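Local coordinates for protein peptidoglycan D,D-transpeptidase PbpA (Mycobacterium tuberculosis, PDB 3UN7) that probably catalyses the transpeptidation that cross-links the peptidoglycan of the cell wall and is probably required for regulating cell length, at residues Arg44-Tyr49 and Ala158-Glu163; Arg183-Thr188 and Leu287-Ser292; Tyr189-Thr194 and Val313-Leu318. All blocks are in the same frame, centred on the assembly; numbering follows the deposited sequence.

Interaction 1. Residues Arg44-Tyr49 and Ala158-Glu163; sequences RFLRVY and ASHNPE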
ATOM      1  N   ARG A  44      -5.623 -26.181  25.229  1.00 35.34           N
ATOM      2  CA  ARG A  44      -6.691 -26.870  24.517  1.00 35.28           C
ATOM      3  C   ARG A  44      -6.935 -26.346  23.108  1.00 33.89           C
ATOM      4  O   ARG A  44      -7.145 -27.120  22.161  1.00 33.45           O
ATOM      5  CB  ARG A  44      -7.975 -26.730  25.314  1.00 36.49           C
ATOM      6  CG  ARG A  44      -9.195 -27.199  24.569  1.00 39.84           C
ATOM      7  CD  ARG A  44      -9.562 -28.599  25.006  1.00 45.10           C
ATOM      8  NE  ARG A  44     -10.725 -29.056  24.271  1.00 47.38           N
ATOM      9  CZ  ARG A  44     -11.959 -28.616  24.492  1.00 50.83           C
ATOM     10  NH1 ARG A  44     -12.956 -29.095  23.764  1.00 54.45           N
ATOM     11  NH2 ARG A  44     -12.203 -27.703  25.428  1.00 50.25           N
ATOM     12  N   PHE A  45      -6.945 -25.026  22.970  1.00 31.88           N
ATOM     13  CA  PHE A  45      -7.358 -24.426  21.714  1.00 31.27           C
ATOM     14  C   PHE A  45      -6.190 -24.200  20.756  1.00 30.65           C
ATOM     15  O   PHE A  45      -5.198 -23.519  21.082  1.00 31.67           O
ATOM     16  CB  PHE A  45      -8.242 -23.188  21.963  1.00 31.30           C
ATOM     17  CG  PHE A  45      -9.651 -23.550  22.330  1.00 30.71           C
ATOM     18  CD1 PHE A  45     -10.036 -23.673  23.661  1.00 33.66           C
ATOM     19  CD2 PHE A  45     -10.577 -23.848  21.337  1.00 33.17           C
ATOM     20  CE1 PHE A  45     -11.342 -24.049  23.998  1.00 34.75           C
ATOM     21  CE2 PHE A  45     -11.878 -24.228  21.663  1.00 33.82           C
ATOM     22  CZ  PHE A  45     -12.256 -24.335  22.992  1.00 34.90           C
ATOM     23  N   LEU A  46      -6.276 -24.812  19.579  1.00 29.42           N
ATOM     24  CA  LEU A  46      -5.245 -24.591  18.574  1.00 28.82           C
ATOM     25  C   LEU A  46      -5.695 -23.547  17.556  1.00 27.94           C
ATOM     26  O   LEU A  46      -6.796 -23.640  17.029  1.00 28.58           O
ATOM     27  CB  LEU A  46      -4.854 -25.893  17.867  1.00 29.22           C
ATOM     28  CG  LEU A  46      -3.877 -25.754  16.685  1.00 31.34           C
ATOM     29  CD1 LEU A  46      -2.457 -25.512  17.195  1.00 33.53           C
ATOM     30  CD2 LEU A  46      -3.937 -27.004  15.808  1.00 33.10           C
ATOM     31  N   ARG A  47      -4.833 -22.565  17.286  1.00 26.84           N
ATOM     32  CA  ARG A  47      -5.144 -21.505  16.329  1.00 26.04           C
ATOM     33  C   ARG A  47      -4.882 -22.018  14.931  1.00 26.38           C
ATOM     34  O   ARG A  47      -3.816 -22.606  14.679  1.00 25.94           O
ATOM     35  CB  ARG A  47      -4.278 -20.266  16.595  1.00 25.62           C
ATOM     36  CG  ARG A  47      -4.799 -18.971  15.996  1.00 24.53           C
ATOM     37  CD  ARG A  47      -6.149 -18.608  16.582  1.00 25.12           C
ATOM     38  NE  ARG A  47      -6.613 -17.269  16.230  1.00 24.18           N
ATOM     39  CZ  ARG A  47      -7.873 -16.857  16.370  1.00 23.12           C
ATOM     40  NH1 ARG A  47      -8.802 -17.689  16.832  1.00 24.70           N
ATOM     41  NH2 ARG A  47      -8.211 -15.598  16.062  1.00 23.36           N
ATOM     42  N   VAL A  48      -5.829 -21.770  14.022  1.00 25.96           N
ATOM     43  CA  VAL A  48      -5.748 -22.259  12.641  1.00 25.82           C
ATOM     44  C   VAL A  48      -5.907 -21.103  11.649  1.00 25.94           C
ATOM     45  O   VAL A  48      -6.770 -20.243  11.834  1.00 26.17           O
ATOM     46  CB  VAL A  48      -6.805 -23.363  12.373  1.00 26.74           C
ATOM     47  CG1 VAL A  48      -6.710 -23.884  10.929  1.00 25.70           C
ATOM     48  CG2 VAL A  48      -6.599 -24.529  13.339  1.00 25.45           C
ATOM     49  N   TYR A  49      -5.069 -21.093  10.615  1.00 25.58           N
ATOM     50  CA  TYR A  49      -5.080 -20.059   9.574  1.00 25.88           C
ATOM     51  C   TYR A  49      -5.293 -20.802   8.274  1.00 26.45           C
ATOM     52  O   TYR A  49      -4.333 -21.373   7.743  1.00 26.86           O
ATOM     53  CB  TYR A  49      -3.733 -19.302   9.553  1.00 24.96           C
ATOM     54  CG  TYR A  49      -3.434 -18.648  10.885  1.00 26.77           C
ATOM     55  CD1 TYR A  49      -2.748 -19.331  11.886  1.00 25.32           C
ATOM     56  CD2 TYR A  49      -3.875 -17.347  11.156  1.00 27.20           C
ATOM     57  CE1 TYR A  49      -2.480 -18.725  13.123  1.00 25.21           C
ATOM     58  CE2 TYR A  49      -3.640 -16.751  12.395  1.00 26.50           C
ATOM     59  CZ  TYR A  49      -2.946 -17.441  13.365  1.00 25.72           C
ATOM     60  OH  TYR A  49      -2.701 -16.827  14.569  1.00 25.50           O
ATOM     61  N   ALA A 158       1.762 -21.048  15.435  1.00 28.35           N
ATOM     62  CA  ALA A 158       0.634 -21.495  16.239  1.00 28.82           C
ATOM     63  C   ALA A 158       0.782 -22.965  16.698  1.00 29.37           C
ATOM     64  O   ALA A 158      -0.068 -23.496  17.426  1.00 29.51           O
ATOM     65  CB  ALA A 158      -0.663 -21.297  15.462  1.00 29.09           C
ATOM     66  N   SER A 159       1.874 -23.613  16.302  1.00 29.21           N
ATOM     67  CA  SER A 159       2.142 -24.965  16.772  1.00 29.23           C
ATOM     68  C   SER A 159       2.276 -25.003  18.288  1.00 29.49           C
ATOM     69  O   SER A 159       2.797 -24.081  18.901  1.00 29.72           O
ATOM     70  CB  SER A 159       3.396 -25.529  16.136  1.00 29.79           C
ATOM     71  OG  SER A 159       3.687 -26.796  16.686  1.00 29.42           O
ATOM     72  N   HIS A 160       1.806 -26.073  18.904  1.00 29.87           N
ATOM     73  CA  HIS A 160       1.986 -26.195  20.350  1.00 30.81           C
ATOM     74  C   HIS A 160       3.298 -26.858  20.703  1.00 31.98           C
ATOM     75  O   HIS A 160       3.646 -26.946  21.879  1.00 33.66           O
ATOM     76  CB  HIS A 160       0.789 -26.899  21.004  1.00 30.52           C
ATOM     77  CG  HIS A 160      -0.455 -26.068  20.986  1.00 29.68           C
ATOM     78  ND1 HIS A 160      -1.577 -26.388  21.719  1.00 28.43           N
ATOM     79  CD2 HIS A 160      -0.745 -24.917  20.329  1.00 28.64           C
ATOM     80  CE1 HIS A 160      -2.510 -25.477  21.509  1.00 30.34           C
ATOM     81  NE2 HIS A 160      -2.034 -24.571  20.669  1.00 30.45           N
ATOM     82  N   ASN A 161       4.032 -27.300  19.689  1.00 32.84           N
ATOM     83  CA  ASN A 161       5.367 -27.843  19.894  1.00 34.20           C
ATOM     84  C   ASN A 161       6.402 -26.714  19.965  1.00 34.65           C
ATOM     85  O   ASN A 161       6.565 -25.952  19.008  1.00 33.95           O
ATOM     86  CB  ASN A 161       5.708 -28.861  18.797  1.00 34.62           C
ATOM     87  CG  ASN A 161       7.049 -29.559  19.029  1.00 37.12           C
ATOM     88  OD1 ASN A 161       8.087 -29.036  18.665  1.00 40.04           O
ATOM     89  ND2 ASN A 161       7.017 -30.753  19.614  1.00 36.45           N
ATOM     90  N   PRO A 162       7.112 -26.601  21.104  1.00 35.63           N
ATOM     91  CA  PRO A 162       8.114 -25.545  21.279  1.00 35.94           C
ATOM     92  C   PRO A 162       9.188 -25.546  20.192  1.00 36.75           C
ATOM     93  O   PRO A 162       9.579 -24.476  19.724  1.00 35.88           O
ATOM     94  CB  PRO A 162       8.747 -25.892  22.630  1.00 36.83           C
ATOM     95  CG  PRO A 162       7.722 -26.650  23.328  1.00 37.57           C
ATOM     96  CD  PRO A 162       7.023 -27.458  22.295  1.00 35.82           C
ATOM     97  N   GLU A 163       9.651 -26.739  19.794  1.00 38.06           N
ATOM     98  CA  GLU A 163      10.677 -26.861  18.770  1.00 39.24           C
ATOM     99  C   GLU A 163      10.180 -26.508  17.378  1.00 37.83           C
ATOM    100  O   GLU A 163      10.902 -25.859  16.623  1.00 37.81           O
ATOM    101  CB  GLU A 163      11.333 -28.244  18.787  1.00 41.39           C
ATOM    102  CG  GLU A 163      12.699 -28.244  19.456  1.00 47.46           C
ATOM    103  CD  GLU A 163      13.755 -27.514  18.624  1.00 52.72           C
ATOM    104  OE1 GLU A 163      14.100 -26.358  18.963  1.00 55.41           O
ATOM    105  OE2 GLU A 163      14.228 -28.091  17.619  1.00 56.46           O
TER
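Ala158 is fitted against the backbone of Arg47, and its CB is the centre of the tight, buried half of this contact. Ala158 CB lies 3.5 Å from Arg47 O. Ala158 CB also meets Arg47 CB at 3.9 Å and approaches Tyr49 CE1 at the ring edge, near the ring plane. Arg47 gives the joint only the root of its side chain: CG is anti to the backbone N (chi1 -161°), the chain bends at chi2, and the guanidinium ends in a salt bridge to Glu72. One residue earlier, Leu46 CD1 comes within 3.1 Å of Ala158 O, a short approach for a methyl carbon and a carbonyl oxygen.

The side around His160 and Leu46 is only partly buried, though its contacts are just as close. His160 lays its imidazole beside the strand, with His160 CE1 3.4 Å from Phe45 O; that oxygen sits at the ring edge, close to the ring plane. CG of His160 is anti to its own carbonyl carbon (chi1 -69°), and the ring it carries crosses the Leu46 side chain obliquely, His160 CD2 lying 3.6 Å from Leu46 CD1. The ring of Tyr19 also meets this imidazole, the two planes being steeply inclined. The loose end follows: Ser159 OG accepts from Asn161 N at 3.1 Å, an ST turn, the chain moves off from strand 45-48, and exposed Asn161 caps the following helix through Val164 N.

In the fold, strand 45-48, an outermost strand of the six-stranded mixed sheet, is met by the turn that precedes helix 162-174 of the transpeptidase region. With methyl and ring carbons resting on Phe45 O, Arg47 O and Ala158 O, the joint depends mainly on close fit: no clear hydrogen bond crosses it, and the charge of Arg47 is paired with Glu72, outside it.

Interaction 2. Residues Arg183-Thr188 and Leu287-Ser292; sequences RAISET and LQVAES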
ATOM      1  N   ARG A 183       5.261  -5.797   4.158  1.00 29.32           N
ATOM      2  CA  ARG A 183       5.804  -4.795   3.245  1.00 29.34           C
ATOM      3  C   ARG A 183       4.806  -3.694   2.880  1.00 29.15           C
ATOM      4  O   ARG A 183       5.212  -2.598   2.504  1.00 29.26           O
ATOM      5  CB  ARG A 183       6.324  -5.474   1.970  1.00 30.26           C
ATOM      6  CG  ARG A 183       7.617  -6.231   2.202  1.00 29.80           C
ATOM      7  CD  ARG A 183       8.117  -7.021   0.978  1.00 30.87           C
ATOM      8  NE  ARG A 183       9.558  -7.255   1.109  1.00 30.30           N
ATOM      9  CZ  ARG A 183      10.121  -8.207   1.850  1.00 32.94           C
ATOM     10  NH1 ARG A 183      11.448  -8.277   1.902  1.00 35.14           N
ATOM     11  NH2 ARG A 183       9.379  -9.084   2.543  1.00 31.23           N
ATOM     12  N   ALA A 184       3.513  -3.989   2.979  1.00 28.43           N
ATOM     13  CA  ALA A 184       2.469  -3.030   2.609  1.00 28.19           C
ATOM     14  C   ALA A 184       2.427  -1.807   3.534  1.00 28.26           C
ATOM     15  O   ALA A 184       2.063  -0.715   3.097  1.00 28.14           O
ATOM     16  CB  ALA A 184       1.121  -3.709   2.608  1.00 28.25           C
ATOM     17  N   ILE A 185       2.784  -2.004   4.804  1.00 27.70           N
ATOM     18  CA  ILE A 185       2.642  -0.943   5.832  1.00 28.39           C
ATOM     19  C   ILE A 185       3.852  -0.698   6.719  1.00 28.87           C
ATOM     20  O   ILE A 185       3.909   0.323   7.383  1.00 29.33           O
ATOM     21  CB  ILE A 185       1.446  -1.197   6.765  1.00 27.67           C
ATOM     22  CG1 ILE A 185       1.619  -2.508   7.574  1.00 29.93           C
ATOM     23  CG2 ILE A 185       0.149  -1.188   5.969  1.00 27.06           C
ATOM     24  CD1 ILE A 185       0.579  -2.695   8.703  1.00 28.34           C
ATOM     25  N   SER A 186       4.782  -1.649   6.770  1.00 30.70           N
ATOM     26  CA  SER A 186       5.913  -1.594   7.719  1.00 33.19           C
ATOM     27  C   SER A 186       7.220  -1.169   7.070  1.00 34.11           C
ATOM     28  O   SER A 186       8.190  -0.886   7.770  1.00 35.36           O
ATOM     29  CB  SER A 186       6.134  -2.955   8.395  1.00 33.50           C
ATOM     30  OG  SER A 186       5.050  -3.295   9.241  1.00 36.78           O
ATOM     31  N   GLU A 187       7.263  -1.153   5.740  1.00 34.16           N
ATOM     32  CA  GLU A 187       8.502  -0.836   5.028  1.00 35.63           C
ATOM     33  C   GLU A 187       8.252   0.348   4.110  1.00 34.75           C
ATOM     34  O   GLU A 187       7.158   0.481   3.546  1.00 33.56           O
ATOM     35  CB  GLU A 187       8.995  -2.063   4.243  1.00 35.81           C
ATOM     36  CG  GLU A 187      10.388  -1.934   3.565  1.00 39.42           C
ATOM     37  CD  GLU A 187      10.936  -3.277   3.046  1.00 40.42           C
ATOM     38  OE1 GLU A 187      10.503  -4.349   3.534  1.00 43.73           O
ATOM     39  OE2 GLU A 187      11.804  -3.270   2.137  1.00 46.12           O
ATOM     40  N   THR A 188       9.252   1.220   3.982  1.00 34.28           N
ATOM     41  CA  THR A 188       9.156   2.351   3.073  1.00 33.56           C
ATOM     42  C   THR A 188      10.132   2.141   1.927  1.00 34.02           C
ATOM     43  O   THR A 188      11.174   1.491   2.094  1.00 33.68           O
ATOM     44  CB  THR A 188       9.476   3.701   3.745  1.00 34.76           C
ATOM     45  OG1 THR A 188      10.760   3.621   4.357  1.00 34.97           O
ATOM     46  CG2 THR A 188       8.430   4.085   4.776  1.00 34.14           C
ATOM     47  N   LEU A 287      -3.617  -1.567  12.837  1.00 27.06           N
ATOM     48  CA  LEU A 287      -2.204  -1.898  12.615  1.00 27.52           C
ATOM     49  C   LEU A 287      -1.399  -0.612  12.461  1.00 28.11           C
ATOM     50  O   LEU A 287      -1.856   0.327  11.810  1.00 28.21           O
ATOM     51  CB  LEU A 287      -1.997  -2.782  11.376  1.00 26.04           C
ATOM     52  CG  LEU A 287      -2.803  -4.078  11.285  1.00 26.24           C
ATOM     53  CD1 LEU A 287      -2.278  -4.959  10.172  1.00 24.80           C
ATOM     54  CD2 LEU A 287      -2.746  -4.824  12.615  1.00 25.09           C
ATOM     55  N   GLN A 288      -0.212  -0.579  13.057  1.00 28.55           N
ATOM     56  CA  GLN A 288       0.684   0.575  12.920  1.00 29.54           C
ATOM     57  C   GLN A 288       1.274   0.622  11.509  1.00 29.22           C
ATOM     58  O   GLN A 288       1.676  -0.410  10.945  1.00 28.37           O
ATOM     59  CB  GLN A 288       1.823   0.510  13.946  1.00 30.64           C
ATOM     60  CG  GLN A 288       1.352   0.512  15.414  1.00 31.88           C
ATOM     61  CD  GLN A 288       2.459   0.844  16.411  1.00 32.81           C
ATOM     62  OE1 GLN A 288       3.527   1.339  16.042  1.00 35.75           O
ATOM     63  NE2 GLN A 288       2.199   0.572  17.691  1.00 32.94           N
ATOM     64  N   VAL A 289       1.327   1.823  10.957  1.00 29.91           N
ATOM     65  CA  VAL A 289       1.890   2.055   9.620  1.00 29.58           C
ATOM     66  C   VAL A 289       3.152   2.893   9.789  1.00 30.74           C
ATOM     67  O   VAL A 289       3.153   3.864  10.552  1.00 30.77           O
ATOM     68  CB  VAL A 289       0.875   2.781   8.730  1.00 29.64           C
ATOM     69  CG1 VAL A 289       1.443   3.040   7.312  1.00 29.14           C
ATOM     70  CG2 VAL A 289      -0.420   1.950   8.647  1.00 27.22           C
ATOM     71  N   ALA A 290       4.222   2.501   9.091  1.00 30.64           N
ATOM     72  CA  ALA A 290       5.464   3.268   9.041  1.00 31.46           C
ATOM     73  C   ALA A 290       5.188   4.636   8.447  1.00 31.51           C
ATOM     74  O   ALA A 290       4.424   4.765   7.477  1.00 30.53           O
ATOM     75  CB  ALA A 290       6.514   2.532   8.202  1.00 31.78           C
ATOM     76  N   GLU A 291       5.801   5.655   9.034  1.00 32.02           N
ATOM     77  CA  GLU A 291       5.670   7.025   8.550  1.00 32.61           C
ATOM     78  C   GLU A 291       6.420   7.173   7.243  1.00 32.34           C
ATOM     79  O   GLU A 291       7.559   6.726   7.136  1.00 33.08           O
ATOM     80  CB  GLU A 291       6.235   8.024   9.575  1.00 33.64           C
ATOM     81  CG  GLU A 291       5.944   9.481   9.214  1.00 36.71           C
ATOM     82  CD  GLU A 291       6.800  10.453   9.991  1.00 42.86           C
ATOM     83  OE1 GLU A 291       8.040  10.287  10.006  1.00 46.52           O
ATOM     84  OE2 GLU A 291       6.240  11.394  10.585  1.00 45.58           O
ATOM     85  N   SER A 292       5.772   7.799   6.259  1.00 31.48           N
ATOM     86  CA  SER A 292       6.378   8.126   4.983  1.00 31.43           C
ATOM     87  C   SER A 292       6.939   9.539   5.040  1.00 32.40           C
ATOM     88  O   SER A 292       6.483  10.359   5.836  1.00 32.61           O
ATOM     89  CB  SER A 292       5.345   8.043   3.858  1.00 30.44           C
ATOM     90  OG  SER A 292       4.893   6.711   3.695  1.00 30.00           O
TER
HETATM   91  O   HOH W   1       4.343  -0.587  10.531  1.00 44.99           O
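Ile185 and Ala290 join two irregular loop segments of the penicillin-binding transpeptidase domain. Neither segment is a regular helix or strand, yet their touching parts run nearly parallel, with end-to-end directions 21° apart.

At the start of the first segment, Arg183 does not touch the partner loop: it forms a salt bridge with Glu432 and donates to the carbonyls of Ala177 and Ser178. Ala184 packs its CB on strands 131-136 and 143-149 of the antiparallel sheet.

Ile185 has the largest buried area of any residue in the contact. Its CG1 lies between the backbone N and the carbonyl carbon (chi1 63°), the crowded position, and Ile185 CD1, which it bears, reaches 3.4 Å from Gln288 O. Ile185 CD1 also packs on Leu287 CB at 3.7 Å, the two side chains crossing at about a right angle. Val289 CG2 comes against Ile185 CB at 4.1 Å. The carbonyl of Ile185 is gripped more firmly: Ala290 N donates to Ile185 O at 2.8 Å, with a nearly straight N-H...O angle of 167° and the nitrogen close to the C=O axis. A CA-H...O contact from Val289 CA to Ile185 O at 3.5 Å adds a second, weaker approach.

Ser186 marks the wetter side. A water donates to Gln288 O at 2.7 Å, gives a weak bond to Ile185 O, and is hydrogen-bonded to Ser186 OG, bridging the loops beside the direct bond. Ser186 O itself faces the methyl of Ala290.

Past Glu187, whose CB points away from the partner and whose carboxylate has a long charge pairing with Arg183, Thr188 returns to the partner. Thr188 CG2, anti to the carbonyl carbon, comes to 3.6 Å from Glu291 O.

Interaction 3. Residues Tyr189-Thr194 and Val313-Leu318; sequences YPPGST and VALTPL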
ATOM      1  N   TYR A 189       9.781   2.696   0.771  1.00 33.24           N
ATOM      2  CA  TYR A 189      10.526   2.513  -0.474  1.00 33.37           C
ATOM      3  C   TYR A 189      10.555   3.837  -1.189  1.00 32.74           C
ATOM      4  O   TYR A 189       9.629   4.623  -1.028  1.00 32.81           O
ATOM      5  CB  TYR A 189       9.794   1.522  -1.378  1.00 33.12           C
ATOM      6  CG  TYR A 189       9.628   0.157  -0.783  1.00 34.18           C
ATOM      7  CD1 TYR A 189      10.591  -0.841  -1.007  1.00 34.85           C
ATOM      8  CD2 TYR A 189       8.523  -0.150   0.006  1.00 31.17           C
ATOM      9  CE1 TYR A 189      10.446  -2.112  -0.459  1.00 35.37           C
ATOM     10  CE2 TYR A 189       8.363  -1.418   0.554  1.00 32.65           C
ATOM     11  CZ  TYR A 189       9.326  -2.394   0.315  1.00 34.66           C
ATOM     12  OH  TYR A 189       9.169  -3.647   0.850  1.00 34.76           O
ATOM     13  N   PRO A 190      11.602   4.098  -1.995  1.00 32.95           N
ATOM     14  CA  PRO A 190      11.495   5.281  -2.853  1.00 32.53           C
ATOM     15  C   PRO A 190      10.309   5.093  -3.796  1.00 31.59           C
ATOM     16  O   PRO A 190      10.154   4.003  -4.348  1.00 30.91           O
ATOM     17  CB  PRO A 190      12.812   5.279  -3.645  1.00 33.26           C
ATOM     18  CG  PRO A 190      13.747   4.418  -2.855  1.00 34.65           C
ATOM     19  CD  PRO A 190      12.894   3.402  -2.151  1.00 33.70           C
ATOM     20  N   PRO A 191       9.452   6.122  -3.941  1.00 30.97           N
ATOM     21  CA  PRO A 191       8.310   6.050  -4.854  1.00 30.61           C
ATOM     22  C   PRO A 191       8.698   6.269  -6.326  1.00 31.57           C
ATOM     23  O   PRO A 191       7.925   5.931  -7.229  1.00 30.59           O
ATOM     24  CB  PRO A 191       7.419   7.190  -4.366  1.00 29.96           C
ATOM     25  CG  PRO A 191       8.418   8.221  -3.877  1.00 30.64           C
ATOM     26  CD  PRO A 191       9.481   7.398  -3.197  1.00 31.00           C
ATOM     27  N   GLY A 192       9.882   6.827  -6.563  1.00 31.90           N
ATOM     28  CA  GLY A 192      10.340   7.079  -7.924  1.00 33.08           C
ATOM     29  C   GLY A 192       9.362   7.896  -8.750  1.00 33.13           C
ATOM     30  O   GLY A 192       8.793   8.867  -8.261  1.00 32.38           O
ATOM     31  N   SER A 193       9.170   7.487 -10.005  1.00 34.24           N
ATOM     32  CA  SER A 193       8.292   8.176 -10.955  1.00 35.59           C
ATOM     33  C   SER A 193       6.850   8.383 -10.483  1.00 35.01           C
ATOM     34  O   SER A 193       6.186   9.315 -10.945  1.00 34.85           O
ATOM     35  CB  SER A 193       8.268   7.420 -12.289  1.00 36.68           C
ATOM     36  OG  SER A 193       9.577   7.338 -12.810  1.00 40.70           O
ATOM     37  N   THR A 194       6.356   7.524  -9.589  1.00 34.16           N
ATOM     38  CA  THR A 194       4.989   7.714  -9.067  1.00 33.41           C
ATOM     39  C   THR A 194       4.852   9.058  -8.328  1.00 33.21           C
ATOM     40  O   THR A 194       3.760   9.639  -8.260  1.00 32.08           O
ATOM     41  CB  THR A 194       4.504   6.564  -8.128  1.00 33.00           C
ATOM     42  OG1 THR A 194       5.436   6.358  -7.061  1.00 33.92           O
ATOM     43  CG2 THR A 194       4.270   5.251  -8.898  1.00 32.99           C
ATOM     44  N   VAL A 313      13.022  10.672  -0.409  1.00 35.09           N
ATOM     45  CA  VAL A 313      11.589  10.324  -0.430  1.00 33.77           C
ATOM     46  C   VAL A 313      11.382   8.827  -0.179  1.00 33.45           C
ATOM     47  O   VAL A 313      11.973   7.989  -0.855  1.00 32.95           O
ATOM     48  CB  VAL A 313      10.906  10.740  -1.751  1.00 33.36           C
ATOM     49  CG1 VAL A 313       9.387  10.690  -1.613  1.00 32.17           C
ATOM     50  CG2 VAL A 313      11.335  12.127  -2.136  1.00 32.89           C
ATOM     51  N   ALA A 314      10.546   8.493   0.803  1.00 33.09           N
ATOM     52  CA  ALA A 314      10.298   7.093   1.143  1.00 32.90           C
ATOM     53  C   ALA A 314       8.844   6.939   1.586  1.00 32.67           C
ATOM     54  O   ALA A 314       8.389   7.646   2.484  1.00 32.44           O
ATOM     55  CB  ALA A 314      11.267   6.627   2.232  1.00 33.59           C
ATOM     56  N   LEU A 315       8.123   6.037   0.920  1.00 32.39           N
ATOM     57  CA  LEU A 315       6.691   5.849   1.135  1.00 32.39           C
ATOM     58  C   LEU A 315       6.396   4.376   1.363  1.00 31.92           C
ATOM     59  O   LEU A 315       7.043   3.508   0.771  1.00 32.46           O
ATOM     60  CB  LEU A 315       5.922   6.289  -0.117  1.00 32.44           C
ATOM     61  CG  LEU A 315       5.393   7.711  -0.349  1.00 34.96           C
ATOM     62  CD1 LEU A 315       6.476   8.736  -0.414  1.00 34.67           C
ATOM     63  CD2 LEU A 315       4.587   7.735  -1.636  1.00 32.60           C
ATOM     64  N   THR A 316       5.404   4.088   2.200  1.00 30.89           N
ATOM     65  CA  THR A 316       4.870   2.734   2.290  1.00 29.80           C
ATOM     66  C   THR A 316       4.008   2.533   1.059  1.00 28.97           C
ATOM     67  O   THR A 316       3.534   3.505   0.482  1.00 30.05           O
ATOM     68  CB  THR A 316       4.003   2.520   3.539  1.00 29.50           C
ATOM     69  OG1 THR A 316       2.875   3.399   3.505  1.00 29.20           O
ATOM     70  CG2 THR A 316       4.810   2.759   4.836  1.00 29.25           C
ATOM     71  N   PRO A 317       3.848   1.281   0.603  1.00 28.36           N
ATOM     72  CA  PRO A 317       2.830   1.001  -0.415  1.00 27.34           C
ATOM     73  C   PRO A 317       1.420   1.504  -0.042  1.00 27.00           C
ATOM     74  O   PRO A 317       0.719   2.023  -0.899  1.00 25.54           O
ATOM     75  CB  PRO A 317       2.880  -0.520  -0.549  1.00 27.70           C
ATOM     76  CG  PRO A 317       4.366  -0.835  -0.252  1.00 28.26           C
ATOM     77  CD  PRO A 317       4.673   0.095   0.908  1.00 28.45           C
ATOM     78  N   LEU A 318       1.019   1.372   1.221  1.00 26.73           N
ATOM     79  CA  LEU A 318      -0.251   1.955   1.658  1.00 26.31           C
ATOM     80  C   LEU A 318      -0.340   3.475   1.420  1.00 26.67           C
ATOM     81  O   LEU A 318      -1.382   3.972   0.976  1.00 26.33           O
ATOM     82  CB  LEU A 318      -0.516   1.638   3.130  1.00 26.31           C
ATOM     83  CG  LEU A 318      -1.751   2.282   3.764  1.00 26.56           C
ATOM     84  CD1 LEU A 318      -3.024   1.760   3.126  1.00 30.04           C
ATOM     85  CD2 LEU A 318      -1.788   2.082   5.300  1.00 28.37           C
TER
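Tyr189 and Leu315 form a single antiparallel bridge, a hydrogen-bonded pair in which each backbone both gives and accepts. Leu315 N donates to Tyr189 O at 2.8 Å with an N-H...O angle of 171°, whereas Tyr189 N reaches Leu315 O at 2.9 Å from above the carbonyl plane, 40° out of it. Beyond the bridge, Pro190 has no N-H to offer, and Pro190 CA makes a CA-H...O contact with Val313 O at 3.4 Å.

Proline rings and branched side chains fill the rest. Pro191 CG presses on Val313 CG1 at 3.5 Å, tighter than usual for two carbons. At the neighbouring ring atom, Pro191 CB lies 4.0 Å from Leu315 CD2; the side chains of both Val313 and Leu315 cross that of the proline at about a right angle. Tyr189 holds CG anti to its carbonyl carbon (chi1 -61°), and the ring places Tyr189 CD2 4.0 Å from Pro317 CD, which approaches its edge near the plane. The hydroxyl of Tyr189 is hydrogen-bonded to Glu432.

The bridge leads directly into the catalytic segment. Ser193, the probable acyl-ester nucleophile, follows Gly192, which has a positive phi. Thr194 N and Thr194 OG1 both donate to Pro191 O from the same face of its plane, tying Thr194 back to Pro191, two residues beyond the bridge; the OG1 distance is unusually short and its exact value doubtful.

Around it, Thr316 caps helix 317-328 by accepting from Ala319 N, and Asn320 of that helix donates to Thr194 OG1. Trp413 of strand 411-418 donates to Pro190 O, while Ser193 pairs through its backbone with Thr398 near strand 393-399, placing the segment between the central antiparallel sheet and helix 317-328.

In the fold
Interaction 1, where the dimerisation family region meets the transpeptidase region, stands apart, its centre about 28 Å from that of interaction 2 and about 37 Å from that of interaction 3. Interactions 2 and 3 are neighbours in the transpeptidase region: 183-188 of interaction 2 continue directly into 189-194 of interaction 3, their centres are about 11 Å apart, and Ala184 with Leu318 and Ser292 with Thr316 probably hydrogen-bond between them. Burial and chemistry differ accordingly. Interaction 3 is buried and bridged by paired backbone bonds beside the probable nucleophile; interaction 2 is partly buried, with one direct bond and a water; interaction 1, though largely buried, rests on carbon-to-carbonyl packing and lies away from the active site.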